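Local coordinates for membrane lipoprotein family protein (Aeropyrum pernix, PDB 4PEV) that probably serves as the solute-binding component of an ABC transporter and binds adenosine between its two lobes, at residues C[73-78]-C[339-344]; C[139-144]-C[299-304]. All coordinates share one frame; numbering follows the deposited sequence.

Contact 1. Residues C[73-78]-C[339-344]; sequences AALGAD and IRYFAE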
loop_
_atom_site.group_PDB
_atom_site.type_symbol
_atom_site.label_atom_id
_atom_site.label_comp_id
_atom_site.label_asym_id
_atom_site.label_seq_id
_atom_site.Cartn_x
_atom_site.Cartn_y
_atom_site.Cartn_z
ATOM N N ALA C 73 6.926 -1.821 -7.928
ATOM C CA ALA C 73 7.238 -3.060 -8.640
ATOM C C ALA C 73 8.288 -2.863 -9.726
ATOM O O ALA C 73 9.234 -3.626 -9.824
ATOM C CB ALA C 73 5.976 -3.645 -9.241
ATOM N N ALA C 74 8.123 -1.828 -10.534
ATOM C CA ALA C 74 9.112 -1.496 -11.561
ATOM C C ALA C 74 10.486 -1.253 -10.949
ATOM O O ALA C 74 11.498 -1.649 -11.508
ATOM C CB ALA C 74 8.669 -0.275 -12.350
ATOM N N LEU C 75 10.517 -0.605 -9.795
ATOM C CA LEU C 75 11.772 -0.293 -9.146
ATOM C C LEU C 75 12.564 -1.563 -8.861
ATOM O O LEU C 75 13.766 -1.605 -9.092
ATOM C CB LEU C 75 11.516 0.430 -7.835
ATOM C CG LEU C 75 12.654 1.330 -7.407
ATOM C CD1 LEU C 75 12.515 2.647 -8.148
ATOM C CD2 LEU C 75 12.635 1.563 -5.907
ATOM N N GLY C 76 11.882 -2.590 -8.345
ATOM C CA GLY C 76 12.509 -3.885 -8.066
ATOM C C GLY C 76 13.001 -4.560 -9.333
ATOM O O GLY C 76 14.064 -5.165 -9.368
ATOM N N ALA C 77 12.206 -4.451 -10.384
ATOM C CA ALA C 77 12.595 -4.936 -11.680
ATOM C C ALA C 77 13.738 -4.123 -12.261
ATOM O O ALA C 77 14.612 -4.692 -12.888
ATOM C CB ALA C 77 11.403 -4.903 -12.616
ATOM N N ASP C 78 13.719 -2.800 -12.083
ATOM C CA ASP C 78 14.773 -1.926 -12.626
ATOM C C ASP C 78 16.107 -2.217 -11.924
ATOM O O ASP C 78 17.162 -2.245 -12.560
ATOM C CB ASP C 78 14.404 -0.431 -12.488
ATOM C CG ASP C 78 13.295 0.041 -13.502
ATOM O OD1 ASP C 78 13.201 -0.521 -14.629
ATOM O OD2 ASP C 78 12.525 0.995 -13.168
ATOM N N ILE C 339 12.398 8.650 3.052
ATOM C CA ILE C 339 11.795 9.868 2.521
ATOM C C ILE C 339 12.715 10.560 1.530
ATOM O O ILE C 339 12.273 10.983 0.459
ATOM C CB ILE C 339 11.443 10.862 3.650
ATOM C CG1 ILE C 339 10.274 10.329 4.465
ATOM C CG2 ILE C 339 11.053 12.228 3.099
ATOM C CD1 ILE C 339 10.089 11.028 5.790
ATOM N N ARG C 340 13.990 10.671 1.900
ATOM C CA ARG C 340 14.972 11.336 1.056
ATOM C C ARG C 340 15.258 10.483 -0.182
ATOM O O ARG C 340 15.433 11.016 -1.263
ATOM C CB ARG C 340 16.263 11.625 1.837
ATOM C CG ARG C 340 17.262 12.508 1.083
ATOM C CD ARG C 340 18.507 12.876 1.897
ATOM N NE ARG C 340 18.655 12.082 3.126
ATOM C CZ ARG C 340 18.538 12.550 4.376
ATOM N NH1 ARG C 340 18.282 13.839 4.611
ATOM N NH2 ARG C 340 18.690 11.721 5.416
ATOM N N TYR C 341 15.281 9.164 -0.033
ATOM C CA TYR C 341 15.564 8.270 -1.160
ATOM C C TYR C 341 14.589 8.416 -2.325
ATOM O O TYR C 341 14.994 8.475 -3.497
ATOM C CB TYR C 341 15.548 6.832 -0.678
ATOM C CG TYR C 341 15.620 5.796 -1.763
ATOM C CD1 TYR C 341 16.834 5.457 -2.354
ATOM C CD2 TYR C 341 14.479 5.110 -2.162
ATOM C CE1 TYR C 341 16.904 4.475 -3.333
ATOM C CE2 TYR C 341 14.534 4.126 -3.128
ATOM C CZ TYR C 341 15.743 3.814 -3.716
ATOM O OH TYR C 341 15.781 2.832 -4.679
ATOM N N PHE C 342 13.299 8.463 -1.994
ATOM C CA PHE C 342 12.258 8.602 -3.006
ATOM C C PHE C 342 12.198 10.002 -3.497
ATOM O O PHE C 342 11.842 10.228 -4.638
ATOM C CB PHE C 342 10.901 8.168 -2.470
ATOM C CG PHE C 342 10.777 6.695 -2.362
ATOM C CD1 PHE C 342 10.576 5.936 -3.497
ATOM C CD2 PHE C 342 10.933 6.062 -1.141
ATOM C CE1 PHE C 342 10.501 4.563 -3.414
ATOM C CE2 PHE C 342 10.851 4.686 -1.041
ATOM C CZ PHE C 342 10.634 3.933 -2.184
ATOM N N ALA C 343 12.552 10.947 -2.639
ATOM C CA ALA C 343 12.671 12.339 -3.055
ATOM C C ALA C 343 13.816 12.514 -4.065
ATOM O O ALA C 343 13.666 13.250 -5.038
ATOM C CB ALA C 343 12.858 13.242 -1.841
ATOM N N GLU C 344 14.942 11.834 -3.837
ATOM C CA GLU C 344 16.058 11.778 -4.801
ATOM C C GLU C 344 15.573 11.216 -6.140
ATOM O O GLU C 344 15.835 11.791 -7.188
ATOM C CB GLU C 344 17.227 10.920 -4.261
ATOM C CG GLU C 344 18.015 11.568 -3.106
ATOM C CD GLU C 344 18.886 10.603 -2.273
ATOM O OE1 GLU C 344 19.109 9.438 -2.690
ATOM O OE2 GLU C 344 19.373 11.028 -1.189
#

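Contact 2. Residues C[139-144]-C[299-304]; sequences ALIDAA and KRVDVA. With ADN (adenosine), chain F.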
loop_
_atom_site.group_PDB
_atom_site.type_symbol
_atom_site.label_atom_id
_atom_site.label_comp_id
_atom_site.label_asym_id
_atom_site.label_seq_id
_atom_site.Cartn_x
_atom_site.Cartn_y
_atom_site.Cartn_z
ATOM N N ALA C 139 5.834 -15.425 -10.750
ATOM C CA ALA C 139 5.731 -14.797 -9.429
ATOM C C ALA C 139 4.467 -13.946 -9.370
ATOM O O ALA C 139 4.260 -13.077 -10.199
ATOM C CB ALA C 139 6.961 -13.968 -9.110
ATOM N N LEU C 140 3.600 -14.248 -8.412
ATOM C CA LEU C 140 2.387 -13.477 -8.193
ATOM C C LEU C 140 2.669 -12.523 -7.057
ATOM O O LEU C 140 3.103 -12.951 -5.997
ATOM C CB LEU C 140 1.233 -14.409 -7.834
ATOM C CG LEU C 140 -0.163 -13.796 -7.688
ATOM C CD1 LEU C 140 -0.520 -12.826 -8.818
ATOM C CD2 LEU C 140 -1.211 -14.896 -7.594
ATOM N N ILE C 141 2.464 -11.229 -7.281
ATOM C CA ILE C 141 2.735 -10.222 -6.247
ATOM C C ILE C 141 1.425 -9.675 -5.680
ATOM O O ILE C 141 0.497 -9.365 -6.439
ATOM C CB ILE C 141 3.570 -9.039 -6.775
ATOM C CG1 ILE C 141 4.784 -9.517 -7.589
ATOM C CG2 ILE C 141 4.005 -8.140 -5.631
ATOM C CD1 ILE C 141 5.704 -10.491 -6.879
ATOM N N ASP C 142 1.375 -9.577 -4.344
ATOM C CA ASP C 142 0.225 -9.057 -3.594
ATOM C C ASP C 142 -0.956 -10.030 -3.580
ATOM O O ASP C 142 -2.084 -9.642 -3.280
ATOM C CB ASP C 142 -0.206 -7.686 -4.151
ATOM C CG ASP C 142 -0.861 -6.787 -3.099
ATOM O OD1 ASP C 142 -0.307 -6.683 -1.982
ATOM O OD2 ASP C 142 -1.914 -6.163 -3.398
ATOM N N ALA C 143 -0.694 -11.294 -3.900
ATOM C CA ALA C 143 -1.744 -12.315 -3.906
ATOM C C ALA C 143 -1.142 -13.694 -3.869
ATOM O O ALA C 143 0.029 -13.880 -4.185
ATOM C CB ALA C 143 -2.653 -12.180 -5.122
ATOM N N ALA C 144 -1.965 -14.646 -3.452
ATOM C CA ALA C 144 -1.598 -16.047 -3.450
ATOM C C ALA C 144 -2.716 -16.880 -4.033
ATOM O O ALA C 144 -3.912 -16.605 -3.849
ATOM C CB ALA C 144 -1.268 -16.520 -2.054
ATOM N N LYS C 299 5.136 -0.555 1.504
ATOM C CA LYS C 299 4.948 -1.934 1.096
ATOM C C LYS C 299 6.063 -2.228 0.118
ATOM O O LYS C 299 6.135 -1.606 -0.946
ATOM C CB LYS C 299 3.584 -2.106 0.443
ATOM C CG LYS C 299 3.276 -3.538 0.056
ATOM C CD LYS C 299 1.820 -3.939 0.328
ATOM C CE LYS C 299 0.953 -3.890 -0.912
ATOM N NZ LYS C 299 -0.416 -4.420 -0.651
ATOM N N ARG C 300 6.951 -3.147 0.488
ATOM C CA ARG C 300 8.164 -3.388 -0.287
ATOM C C ARG C 300 7.943 -4.357 -1.443
ATOM O O ARG C 300 8.563 -5.421 -1.516
ATOM C CB ARG C 300 9.284 -3.865 0.626
ATOM C CG ARG C 300 9.594 -2.910 1.775
ATOM C CD ARG C 300 9.800 -1.472 1.298
ATOM N NE ARG C 300 10.854 -1.394 0.293
ATOM C CZ ARG C 300 12.145 -1.257 0.566
ATOM N NH1 ARG C 300 12.561 -1.159 1.811
ATOM N NH2 ARG C 300 13.029 -1.208 -0.411
ATOM N N VAL C 301 7.084 -3.936 -2.369
ATOM C CA VAL C 301 6.820 -4.677 -3.596
ATOM C C VAL C 301 8.092 -4.837 -4.441
ATOM O O VAL C 301 8.266 -5.830 -5.157
ATOM C CB VAL C 301 5.741 -3.961 -4.434
ATOM C CG1 VAL C 301 5.530 -4.649 -5.780
ATOM C CG2 VAL C 301 4.431 -3.918 -3.672
ATOM N N ASP C 302 8.966 -3.839 -4.360
ATOM C CA ASP C 302 10.237 -3.847 -5.074
ATOM C C ASP C 302 11.120 -4.988 -4.624
ATOM O O ASP C 302 11.797 -5.602 -5.445
ATOM C CB ASP C 302 10.959 -2.510 -4.913
ATOM C CG ASP C 302 11.174 -2.115 -3.461
ATOM O OD1 ASP C 302 10.253 -2.258 -2.614
ATOM O OD2 ASP C 302 12.288 -1.636 -3.172
ATOM N N VAL C 303 11.080 -5.297 -3.332
ATOM C CA VAL C 303 11.877 -6.389 -2.796
ATOM C C VAL C 303 11.272 -7.715 -3.226
ATOM O O VAL C 303 11.998 -8.626 -3.590
ATOM C CB VAL C 303 12.025 -6.297 -1.262
ATOM C CG1 VAL C 303 12.730 -7.515 -0.701
ATOM C CG2 VAL C 303 12.791 -5.035 -0.895
ATOM N N ALA C 304 9.952 -7.833 -3.205
ATOM C CA ALA C 304 9.299 -9.040 -3.742
ATOM C C ALA C 304 9.812 -9.321 -5.146
ATOM O O ALA C 304 10.438 -10.357 -5.378
ATOM C CB ALA C 304 7.782 -8.885 -3.766
HETATM O "O5'" ADN F . -2.395 1.755 -3.270
HETATM C "C5'" ADN F . -2.934 0.966 -2.192
HETATM C "C4'" ADN F . -3.009 -0.542 -2.453
HETATM O "O4'" ADN F . -3.925 -0.861 -3.503
HETATM C "C3'" ADN F . -1.717 -1.243 -2.863
HETATM O "O3'" ADN F . -0.867 -1.515 -1.744
HETATM C "C2'" ADN F . -2.240 -2.498 -3.554
HETATM O "O2'" ADN F . -2.577 -3.549 -2.638
HETATM C "C1'" ADN F . -3.491 -2.006 -4.232
HETATM N N9 ADN F . -3.218 -1.592 -5.621
HETATM C C8 ADN F . -2.683 -0.421 -6.042
HETATM N N7 ADN F . -2.591 -0.380 -7.399
HETATM C C5 ADN F . -3.089 -1.551 -7.850
HETATM C C6 ADN F . -3.301 -2.195 -9.163
HETATM N N6 ADN F . -2.946 -1.551 -10.291
HETATM N N1 ADN F . -3.843 -3.438 -9.195
HETATM C C2 ADN F . -4.193 -4.103 -8.073
HETATM N N3 ADN F . -4.029 -3.583 -6.850
HETATM C C4 ADN F . -3.493 -2.345 -6.676
#

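Contact 1. Residues C[73-78]-C[339-344]
Tyr341 OH meets the Leu75 side chain across this contact, with CD2 of Leu75 3.6 Å from that oxygen. No hydrogen bond joins the two segments, so the approach is van der Waals packing. Leu75 CD2 lies at the edge of the Tyr341 ring, near its plane, and is 4.2 Å from Tyr341 CE2. Leu75 and Tyr341 point at one another from their two helices. Both have CG anti to the backbone N, with chi1 -154° for Leu75 and 171° for Tyr341. This carries each side chain outward from its own helix toward the other. The backbones stay well apart: the nearest CA atoms, those of Leu75 and Phe342, are 10.8 Å apart. Phe342 adds a second, looser touch. Its CE1 is 4.4 Å from Leu75 CD2.

The two aromatic side chains also pack on each other. Tyr341 CD2 sits 3.7 Å above the Phe342 ring, over its centre. Phe342 CD2 in turn lies at the edge of the Tyr341 ring, in its plane. One methyl group of Leu75 therefore reaches both members of an edge-to-face arrangement of the two rings. Phe342 is buried and also touches Ser284, whereas Tyr341 is exposed. Only 85 Å² is buried between the segments. Behind Leu75, Ala73 and Ala77 seat helix 69-84 on Val305 of helix 301-313. Helix 336-348 packs through Ile339 on helix 358-372. Helices of the two lobes thus touch lightly at the rim of the cleft, consistent with a closed, ligand-bound type I periplasmic binding protein fold.

Contact 2. Residues C[139-144]-C[299-304]
Lys299 reaches from the end of strand 293-299 to Asp142 and the adenosine ribose. From CB the chain runs toward segment 139-144. It bends at chi2 (140°) and again at chi3 (100°), which turns its far end to the sugar. CD passes 4.2 Å from both Asp142 OD1 and adenosine O3'. CE runs between the same carboxylate oxygen and ribose O3'. NZ ends the chain in a salt bridge, 2.6 Å from Asp142 OD1. It meets that oxygen on the syn side, 27° out of the carboxylate plane. NZ also donates to adenosine O2' at 3.1 Å and, weakly, to O3'. Glu159 is a further salt-bridge partner of NZ. Asp142 OD1 and Glu159 OE2 lie close together, and the lysine probably offsets their like charges.

Adenosine O2' donates to Asp142 OD2 at 2.8 Å. The ribose hydroxyl is thus held by both residues. This is the interlobe ligand site of a type I periplasmic binding protein fold. Asp142 follows strand 137-141 of one sheet, and Lys299 ends a strand of the other. Asp282 and Gly256 hold the nucleoside too.

Next to the polar group lies an apolar layer. Ile141 CG2 packs 3.8 Å from Val301 CG1, and Ile141 CD1 lies 4.1 Å from Ala304 CB. These contacts set the first turn of helix 301-313 against the strand end. Arg300, at the N-cap position, grips Asp302 side-on through NE and NH2, one to each carboxylate oxygen. Asp302 OD2 also pairs with Arg79.

The centres of the two contacts lie 15 Å apart. Along the chain the order is 73-78, 139-144, 299-304, 339-344, so both segments of contact 2 fall between those of contact 1. Helices 69-84 and 301-313 join them directly: Ala73 CB is 3.6 Å from Val301 CG1, and Gly76 N is 3.6 Å from Asp302 CB. Strand 137-141 belongs to the parallel sheet and strand 293-299 to the mixed one. Just after Lys299 the chain passes to the parallel-sheet lobe, where helix 301-313 packs before strand 320-324. Contact 2 sits at this crossing between lobes, beside the adenosine. Contact 1 is the light interlobe touch farther out.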